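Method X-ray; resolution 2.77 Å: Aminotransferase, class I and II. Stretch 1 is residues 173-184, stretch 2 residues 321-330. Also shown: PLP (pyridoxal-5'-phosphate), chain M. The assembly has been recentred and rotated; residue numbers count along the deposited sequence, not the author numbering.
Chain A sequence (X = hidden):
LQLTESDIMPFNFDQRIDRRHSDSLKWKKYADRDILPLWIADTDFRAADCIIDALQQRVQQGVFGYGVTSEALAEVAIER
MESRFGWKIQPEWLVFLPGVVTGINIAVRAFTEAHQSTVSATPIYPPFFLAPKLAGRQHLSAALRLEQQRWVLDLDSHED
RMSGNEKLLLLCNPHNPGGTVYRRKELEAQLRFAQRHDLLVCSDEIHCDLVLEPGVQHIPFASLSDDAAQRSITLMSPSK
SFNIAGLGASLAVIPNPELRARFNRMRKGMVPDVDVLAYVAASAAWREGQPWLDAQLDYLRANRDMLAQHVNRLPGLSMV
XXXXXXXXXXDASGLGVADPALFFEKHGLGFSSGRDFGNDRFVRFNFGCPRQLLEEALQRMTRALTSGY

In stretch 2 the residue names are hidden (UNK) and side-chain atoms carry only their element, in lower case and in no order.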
ATOM      1  N   ASN A 173       4.498  17.219  14.959  1.00 22.48           N
ATOM      2  CA  ASN A 173       5.625  17.458  15.854  1.00 22.12           C
ATOM      3  C   ASN A 173       6.693  16.387  15.659  1.00 21.97           C
ATOM      4  O   ASN A 173       6.462  15.219  15.996  1.00 24.15           O
ATOM      5  CB  ASN A 173       5.154  17.485  17.309  1.00 23.27           C
ATOM      6  CG  ASN A 173       6.286  17.734  18.285  1.00 20.75           C
ATOM      7  OD1 ASN A 173       7.315  18.310  17.930  1.00 26.90           O
ATOM      8  ND2 ASN A 173       6.101  17.301  19.525  1.00 21.28           N
ATOM      9  N   PRO A 174       7.878  16.734  15.124  1.00 22.45           N
ATOM     10  CA  PRO A 174       8.306  18.063  14.666  1.00 20.86           C
ATOM     11  C   PRO A 174       7.506  18.556  13.463  1.00 23.12           C
ATOM     12  O   PRO A 174       6.979  17.748  12.701  1.00 26.07           O
ATOM     13  CB  PRO A 174       9.774  17.852  14.286  1.00 18.54           C
ATOM     14  CG  PRO A 174      10.185  16.606  14.991  1.00 24.32           C
ATOM     15  CD  PRO A 174       8.965  15.748  15.008  1.00 22.62           C
ATOM     16  N   HIS A 175       7.421  19.872  13.300  1.00 22.66           N
ATOM     17  CA  HIS A 175       6.490  20.468  12.353  1.00 22.60           C
ATOM     18  C   HIS A 175       7.112  20.585  10.969  1.00 25.21           C
ATOM     19  O   HIS A 175       8.188  21.167  10.808  1.00 27.23           O
ATOM     20  CB  HIS A 175       6.039  21.844  12.840  1.00 29.26           C
ATOM     21  CG  HIS A 175       4.996  22.471  11.971  1.00 26.93           C
ATOM     22  ND1 HIS A 175       5.300  23.119  10.793  1.00 24.48           N
ATOM     23  CD2 HIS A 175       3.650  22.543  12.104  1.00 25.15           C
ATOM     24  CE1 HIS A 175       4.187  23.563  10.239  1.00 25.24           C
ATOM     25  NE2 HIS A 175       3.172  23.228  11.014  1.00 31.42           N
ATOM     26  N   ASN A 176       6.427  20.031   9.977  1.00 25.39           N
ATOM     27  CA  ASN A 176       6.720  20.231   8.563  1.00 23.52           C
ATOM     28  C   ASN A 176       5.855  21.368   8.034  1.00 29.44           C
ATOM     29  O   ASN A 176       4.629  21.320   8.186  1.00 32.42           O
ATOM     30  CB  ASN A 176       6.444  18.955   7.777  1.00 29.13           C
ATOM     31  CG  ASN A 176       6.998  18.999   6.365  1.00 30.50           C
ATOM     32  OD1 ASN A 176       8.066  19.556   6.119  1.00 37.45           O
ATOM     33  ND2 ASN A 176       6.273  18.400   5.429  1.00 42.03           N
ATOM     34  N   PRO A 177       6.431  22.397   7.393  1.00 31.19           N
ATOM     35  CA  PRO A 177       7.825  22.550   6.972  1.00 32.81           C
ATOM     36  C   PRO A 177       8.714  23.386   7.895  1.00 31.67           C
ATOM     37  O   PRO A 177       9.912  23.497   7.629  1.00 38.71           O
ATOM     38  CB  PRO A 177       7.678  23.254   5.629  1.00 33.10           C
ATOM     39  CG  PRO A 177       6.502  24.171   5.860  1.00 27.25           C
ATOM     40  CD  PRO A 177       5.588  23.476   6.846  1.00 27.71           C
ATOM     41  N   GLY A 178       8.141  23.966   8.951  1.00 21.13           N
ATOM     42  CA  GLY A 178       8.910  24.879   9.784  1.00 24.21           C
ATOM     43  C   GLY A 178      10.118  24.227  10.430  1.00 28.11           C
ATOM     44  O   GLY A 178      11.181  24.843  10.542  1.00 27.49           O
ATOM     45  N   GLY A 179       9.978  22.974  10.855  1.00 30.17           N
ATOM     46  CA  GLY A 179      11.036  22.301  11.578  1.00 21.22           C
ATOM     47  C   GLY A 179      11.031  22.536  13.070  1.00 29.42           C
ATOM     48  O   GLY A 179      12.028  22.232  13.734  1.00 31.20           O
ATOM     49  N   THR A 180       9.939  23.062  13.620  1.00 23.73           N
ATOM     50  CA  THR A 180       9.873  23.374  15.039  1.00 25.91           C
ATOM     51  C   THR A 180       9.674  22.107  15.860  1.00 31.41           C
ATOM     52  O   THR A 180       8.798  21.290  15.558  1.00 30.30           O
ATOM     53  CB  THR A 180       8.736  24.357  15.313  1.00 30.31           C
ATOM     54  OG1 THR A 180       8.992  25.589  14.628  1.00 39.84           O
ATOM     55  CG2 THR A 180       8.611  24.626  16.806  1.00 25.92           C
ATOM     56  N   VAL A 181      10.494  21.946  16.893  1.00 28.58           N
ATOM     57  CA  VAL A 181      10.333  20.888  17.884  1.00 25.20           C
ATOM     58  C   VAL A 181       9.583  21.491  19.065  1.00 30.64           C
ATOM     59  O   VAL A 181      10.137  22.303  19.815  1.00 37.15           O
ATOM     60  CB  VAL A 181      11.683  20.305  18.316  1.00 28.67           C
ATOM     61  CG1 VAL A 181      11.491  19.308  19.450  1.00 23.29           C
ATOM     62  CG2 VAL A 181      12.383  19.652  17.134  1.00 23.17           C
ATOM     63  N   TYR A 182       8.324  21.100  19.236  1.00 26.34           N
ATOM     64  CA  TYR A 182       7.496  21.694  20.277  1.00 31.84           C
ATOM     65  C   TYR A 182       7.967  21.263  21.660  1.00 24.09           C
ATOM     66  O   TYR A 182       8.256  20.087  21.898  1.00 27.64           O
ATOM     67  CB  TYR A 182       6.029  21.315  20.074  1.00 25.02           C
ATOM     68  CG  TYR A 182       5.403  21.964  18.862  1.00 24.51           C
ATOM     69  CD1 TYR A 182       4.941  23.273  18.914  1.00 25.94           C
ATOM     70  CD2 TYR A 182       5.279  21.272  17.666  1.00 27.32           C
ATOM     71  CE1 TYR A 182       4.371  23.874  17.809  1.00 30.23           C
ATOM     72  CE2 TYR A 182       4.708  21.865  16.554  1.00 31.56           C
ATOM     73  CZ  TYR A 182       4.256  23.165  16.632  1.00 33.19           C
ATOM     74  OH  TYR A 182       3.690  23.759  15.527  1.00 41.88           O
ATOM     75  N   ARG A 183       8.044  22.229  22.573  1.00 32.60           N
ATOM     76  CA  ARG A 183       8.473  21.973  23.939  1.00 34.83           C
ATOM     77  C   ARG A 183       7.325  21.375  24.749  1.00 29.62           C
ATOM     78  O   ARG A 183       6.193  21.242  24.276  1.00 31.20           O
ATOM     79  CB  ARG A 183       8.990  23.258  24.583  1.00 29.66           C
ATOM     80  CG  ARG A 183      10.207  23.861  23.896  1.00 28.63           C
ATOM     81  CD  ARG A 183      11.417  22.945  23.985  1.00 27.34           C
ATOM     82  NE  ARG A 183      12.621  23.592  23.469  1.00 39.56           N
ATOM     83  CZ  ARG A 183      12.999  23.562  22.195  1.00 38.75           C
ATOM     84  NH1 ARG A 183      12.268  22.912  21.300  1.00 36.68           N
ATOM     85  NH2 ARG A 183      14.109  24.182  21.815  1.00 29.02           N
ATOM     86  N   ARG A 184       7.623  21.016  26.000  1.00 29.84           N
ATOM     87  CA  ARG A 184       6.623  20.357  26.834  1.00 33.75           C
ATOM     88  C   ARG A 184       5.502  21.314  27.224  1.00 34.02           C
ATOM     89  O   ARG A 184       4.333  20.918  27.276  1.00 30.38           O
ATOM     90  CB  ARG A 184       7.283  19.764  28.077  1.00 33.10           C
ATOM     91  CG  ARG A 184       6.397  18.787  28.827  1.00 35.97           C
ATOM     92  CD  ARG A 184       7.183  17.973  29.841  1.00 33.93           C
ATOM     93  NE  ARG A 184       6.361  16.911  30.412  1.00 44.56           N
ATOM     94  CZ  ARG A 184       6.291  15.677  29.925  1.00 44.02           C
ATOM     95  NH1 ARG A 184       7.002  15.342  28.857  1.00 40.92           N
ATOM     96  NH2 ARG A 184       5.511  14.776  30.505  1.00 44.33           N
ATOM     97  N   UNK A 321      16.329  28.779  11.760  1.00 28.25           N
ATOM     98  CA  UNK A 321      17.125  27.566  11.865  1.00 30.54           C
ATOM     99  C   UNK A 321      16.236  26.415  12.321  1.00 29.94           C
ATOM    100  O   UNK A 321      15.701  26.462  13.439  1.00 27.97           O
ATOM    101  o   UNK A 321      19.154  28.788  12.351  1.00 39.74           O
ATOM    102  c   UNK A 321      18.283  27.760  12.839  1.00 31.56           C
ATOM    103  c   UNK A 321      19.069  26.467  12.992  1.00 24.85           C
ATOM    104  N   UNK A 322      16.041  25.382  11.502  1.00 28.69           N
ATOM    105  CA  UNK A 322      15.116  24.307  11.882  1.00 26.27           C
ATOM    106  C   UNK A 322      15.676  23.481  13.030  1.00 23.09           C
ATOM    107  O   UNK A 322      16.809  22.999  12.974  1.00 28.03           O
ATOM    108  c   UNK A 322      16.657  25.148  10.183  1.00 26.47           C
ATOM    109  c   UNK A 322      14.990  23.477  10.598  1.00 32.81           C
ATOM    110  c   UNK A 322      16.273  23.726   9.869  1.00 24.83           C
ATOM    111  N   UNK A 323      14.871  23.325  14.079  1.00 26.02           N
ATOM    112  CA  UNK A 323      15.253  22.454  15.180  1.00 23.61           C
ATOM    113  C   UNK A 323      15.230  20.981  14.792  1.00 28.11           C
ATOM    114  O   UNK A 323      15.764  20.153  15.539  1.00 30.85           O
ATOM    115  c   UNK A 323      14.447  24.099  16.964  1.00 30.28           C
ATOM    116  o   UNK A 323      13.883  25.083  19.057  1.00 43.69           O
ATOM    117  c   UNK A 323      13.508  24.328  18.135  1.00 40.06           C
ATOM    118  c   UNK A 323      14.334  22.698  16.379  1.00 28.03           C
ATOM    119  o   UNK A 323      12.398  23.752  18.139  1.00 33.00           O
ATOM    120  N   UNK A 324      14.641  20.639  13.648  1.00 27.22           N
ATOM    121  CA  UNK A 324      14.571  19.259  13.183  1.00 29.13           C
ATOM    122  C   UNK A 324      14.877  19.217  11.694  1.00 32.03           C
ATOM    123  O   UNK A 324      14.182  19.853  10.896  1.00 32.23           O
ATOM    124  c   UNK A 324      13.197  18.646  13.466  1.00 30.69           C
ATOM    125  N   UNK A 325      15.917  18.469  11.334  1.00 34.28           N
ATOM    126  CA  UNK A 325      16.297  18.265   9.944  1.00 22.57           C
ATOM    127  C   UNK A 325      15.148  17.621   9.165  1.00 36.06           C
ATOM    128  O   UNK A 325      14.264  16.977   9.737  1.00 30.49           O
ATOM    129  c   UNK A 325      17.558  17.399   9.887  1.00 42.29           C
ATOM    130  o   UNK A 325      18.719  18.208   9.842  1.00 56.19           O
ATOM    131  N   UNK A 326      15.160  17.789   7.837  1.00 34.67           N
ATOM    132  CA  UNK A 326      16.241  18.424   7.077  1.00 28.91           C
ATOM    133  C   UNK A 326      15.742  19.527   6.150  1.00 29.89           C
ATOM    134  O   UNK A 326      16.231  19.682   5.029  1.00 24.03           O
ATOM    135  c   UNK A 326      15.040  14.156   5.791  1.00 25.31           C
ATOM    136  c   UNK A 326      16.106  16.312   5.668  1.00 26.87           C
ATOM    137  c   UNK A 326      14.687  15.547   3.878  1.00 26.92           C
ATOM    138  c   UNK A 326      14.452  14.367   4.558  1.00 30.92           C
ATOM    139  c   UNK A 326      16.996  17.364   6.269  1.00 24.13           C
ATOM    140  c   UNK A 326      15.509  16.512   4.433  1.00 27.41           C
ATOM    141  c   UNK A 326      15.863  15.123   6.339  1.00 22.54           C
ATOM    142  N   UNK A 327      14.756  20.285   6.626  1.00 31.16           N
ATOM    143  CA  UNK A 327      14.210  21.430   5.912  1.00 26.68           C
ATOM    144  C   UNK A 327      13.810  22.469   6.950  1.00 31.78           C
ATOM    145  O   UNK A 327      13.405  22.115   8.062  1.00 47.58           O
ATOM    146  c   UNK A 327      12.146  18.664   5.108  1.00 25.55           C
ATOM    147  c   UNK A 327      13.031  19.653   4.362  1.00 26.46           C
ATOM    148  c   UNK A 327      12.649  19.730   2.891  1.00 30.52           C
ATOM    149  c   UNK A 327      13.005  21.030   5.041  1.00 29.87           C
ATOM    150  N   UNK A 328      13.921  23.751   6.600  1.00 40.18           N
ATOM    151  CA  UNK A 328      14.316  24.223   5.285  1.00 29.05           C
ATOM    152  C   UNK A 328      13.353  25.296   4.799  1.00 28.10           C
ATOM    153  O   UNK A 328      13.111  25.429   3.603  1.00 24.27           O
ATOM    154  N   UNK A 329      12.816  26.072   5.743  1.00 28.66           N
ATOM    155  CA  UNK A 329      11.706  26.990   5.498  1.00 26.08           C
ATOM    156  C   UNK A 329      12.250  28.408   5.348  1.00 27.07           C
ATOM    157  O   UNK A 329      12.633  29.041   6.338  1.00 31.75           O
ATOM    158  c   UNK A 329       8.469  27.127   5.270  1.00 26.08           C
ATOM    159  n   UNK A 329       7.408  28.585   6.602  1.00 23.42           N
ATOM    160  c   UNK A 329       6.222  27.798   4.541  1.00 22.51           C
ATOM    161  c   UNK A 329       8.639  28.323   7.154  1.00 22.71           C
ATOM    162  c   UNK A 329       8.593  26.302   4.147  1.00 26.52           C
ATOM    163  c   UNK A 329       6.371  26.982   3.453  1.00 21.83           C
ATOM    164  c   UNK A 329       7.280  27.864   5.444  1.00 22.48           C
ATOM    165  c   UNK A 329       9.328  27.442   6.376  1.00 23.14           C
ATOM    166  c   UNK A 329       7.539  26.240   3.250  1.00 22.89           C
ATOM    167  c   UNK A 329      10.701  26.893   6.645  1.00 26.12           C
ATOM    168  N   UNK A 330      12.270  28.910   4.114  1.00 24.96           N
ATOM    169  CA  UNK A 330      12.900  30.185   3.779  1.00 27.70           C
ATOM    170  C   UNK A 330      11.824  31.179   3.365  1.00 21.99           C
ATOM    171  O   UNK A 330      11.031  30.904   2.455  1.00 22.04           O
ATOM    172  c   UNK A 330      14.985  28.974   3.039  1.00 19.93           C
ATOM    173  c   UNK A 330      15.970  28.671   1.934  1.00 13.35           C
ATOM    174  c   UNK A 330      13.937  30.019   2.655  1.00 26.06           C
ATOM    175  c   UNK A 330      14.595  31.354   2.334  1.00 20.84           C
TER
HETATM  176  N1  PLP M 401       4.344  13.183   7.220  1.00 34.00           N
HETATM  177  C2  PLP M 401       5.125  14.313   7.074  1.00 34.69           C
HETATM  178  C2A PLP M 401       4.881  15.511   7.945  1.00 34.89           C
HETATM  179  C3  PLP M 401       6.139  14.341   6.125  1.00 36.53           C
HETATM  180  O3  PLP M 401       6.913  15.463   5.981  1.00 36.52           O
HETATM  181  C4  PLP M 401       6.366  13.230   5.320  1.00 42.98           C
HETATM  182  C4A PLP M 401       7.565  13.189   4.419  1.00 41.52           C
HETATM  183  C5  PLP M 401       5.575  12.097   5.468  1.00 44.62           C
HETATM  184  C6  PLP M 401       4.564  12.078   6.423  1.00 39.34           C
HETATM  185  C5A PLP M 401       5.831  10.894   4.588  1.00 45.84           C
HETATM  186  O4P PLP M 401       4.681  10.084   4.490  1.00 42.80           O
HETATM  187  P   PLP M 401       4.631   8.911   3.388  1.00 47.94           P
HETATM  188  O1P PLP M 401       5.037   9.469   2.044  1.00 46.57           O
HETATM  189  O2P PLP M 401       3.232   8.347   3.298  1.00 41.25           O
HETATM  190  O3P PLP M 401       5.595   7.825   3.802  1.00 44.89           O

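Position 321 carries three side-chain atoms: a first carbon bearing one oxygen and one carbon. That beta-branched hydroxyl pattern is threonine; Thr-321 points away from stretch 1 and touches none of it.

At position 322 three carbons close a ring onto the backbone nitrogen, and the CB lies 4.0 Å from the O of Gly-178. Only proline closes such a ring. The CA of Pro-322 sits 4.6 Å from the CA of Gly-179. So close an approach leaves no space for a side chain: an ideal CB on Gly-179 would come within 2.7 Å of the CB of Pro-322. The backbone angles at Gly-179, 86/15, call for glycine on their own account as well.

Position 323 has three carbons in a row, the third carrying two oxygens. One oxygen lies 2.9 Å from the N of Val-181, the other 2.9 Å from NH2 of Arg-183. Three carbons ending in two oxygens could be glutamate or, with one atom read as nitrogen, glutamine; the elements settle it as glutamate. Glu-323 accepts a hydrogen bond from the Val-181 backbone through OE1 and forms a salt bridge with Arg-183 through OE2, while NH1 of Arg-183 adds a longer bond to OE1 at 3.3 Å. The carboxylate meets the guanidinium at its edge, near its plane, where the N-H groups point.

Position 324 has a single side-chain carbon, its CB, which packs 3.6 Å from the CB of Pro-174 and 3.9 Å from CG2 of Val-181, so one methyl touches two apolar side chains. A lone carbon means alanine, Ala-324.

Position 325 shows one carbon and then one oxygen, a serine. Ser-325 points away, and the peptide bond that follows it is cis.

One carbon leading to a ring of six carbons, with no oxygen, makes position 326 phenylalanine; Phe-326 is out of reach of stretch 1.

Position 327 has four carbons forked at the second, and one terminal carbon comes 4.3 Å from OD1 of Asn-176, whose ND2 lies 3.1 Å from O3 of the PLP. The fork identifies leucine, and the CA-to-CB bond of Leu-327 points sideways to stretch 1.

Position 328 has no side-chain atoms and is glycine. Its phi of 132° favours that residue, and an ideal CB on Gly-328 would clash with the CB of Leu-327.

At position 329 one carbon leads into fused five- and six-membered rings holding eight carbons and one nitrogen. CG of Pro-177 stands 3.4 Å from the centroid of the six-membered ring, 10° off its normal, a CH-pi contact over the face. The fused rings make this tryptophan, Trp-329.

Position 330, four carbons forked at the first with one arm two carbons long, is isoleucine; Ile-330 is out of reach.

The contact thus joins three devices: a proline laid on an indole face, a glycine that lets two backbones close in, and a buried carboxylate serving both a backbone N-H and an arginine. Small apolar packing at Ala-324 fills in beside them.

Stretch 2 (321-330) TPEASFLGWI
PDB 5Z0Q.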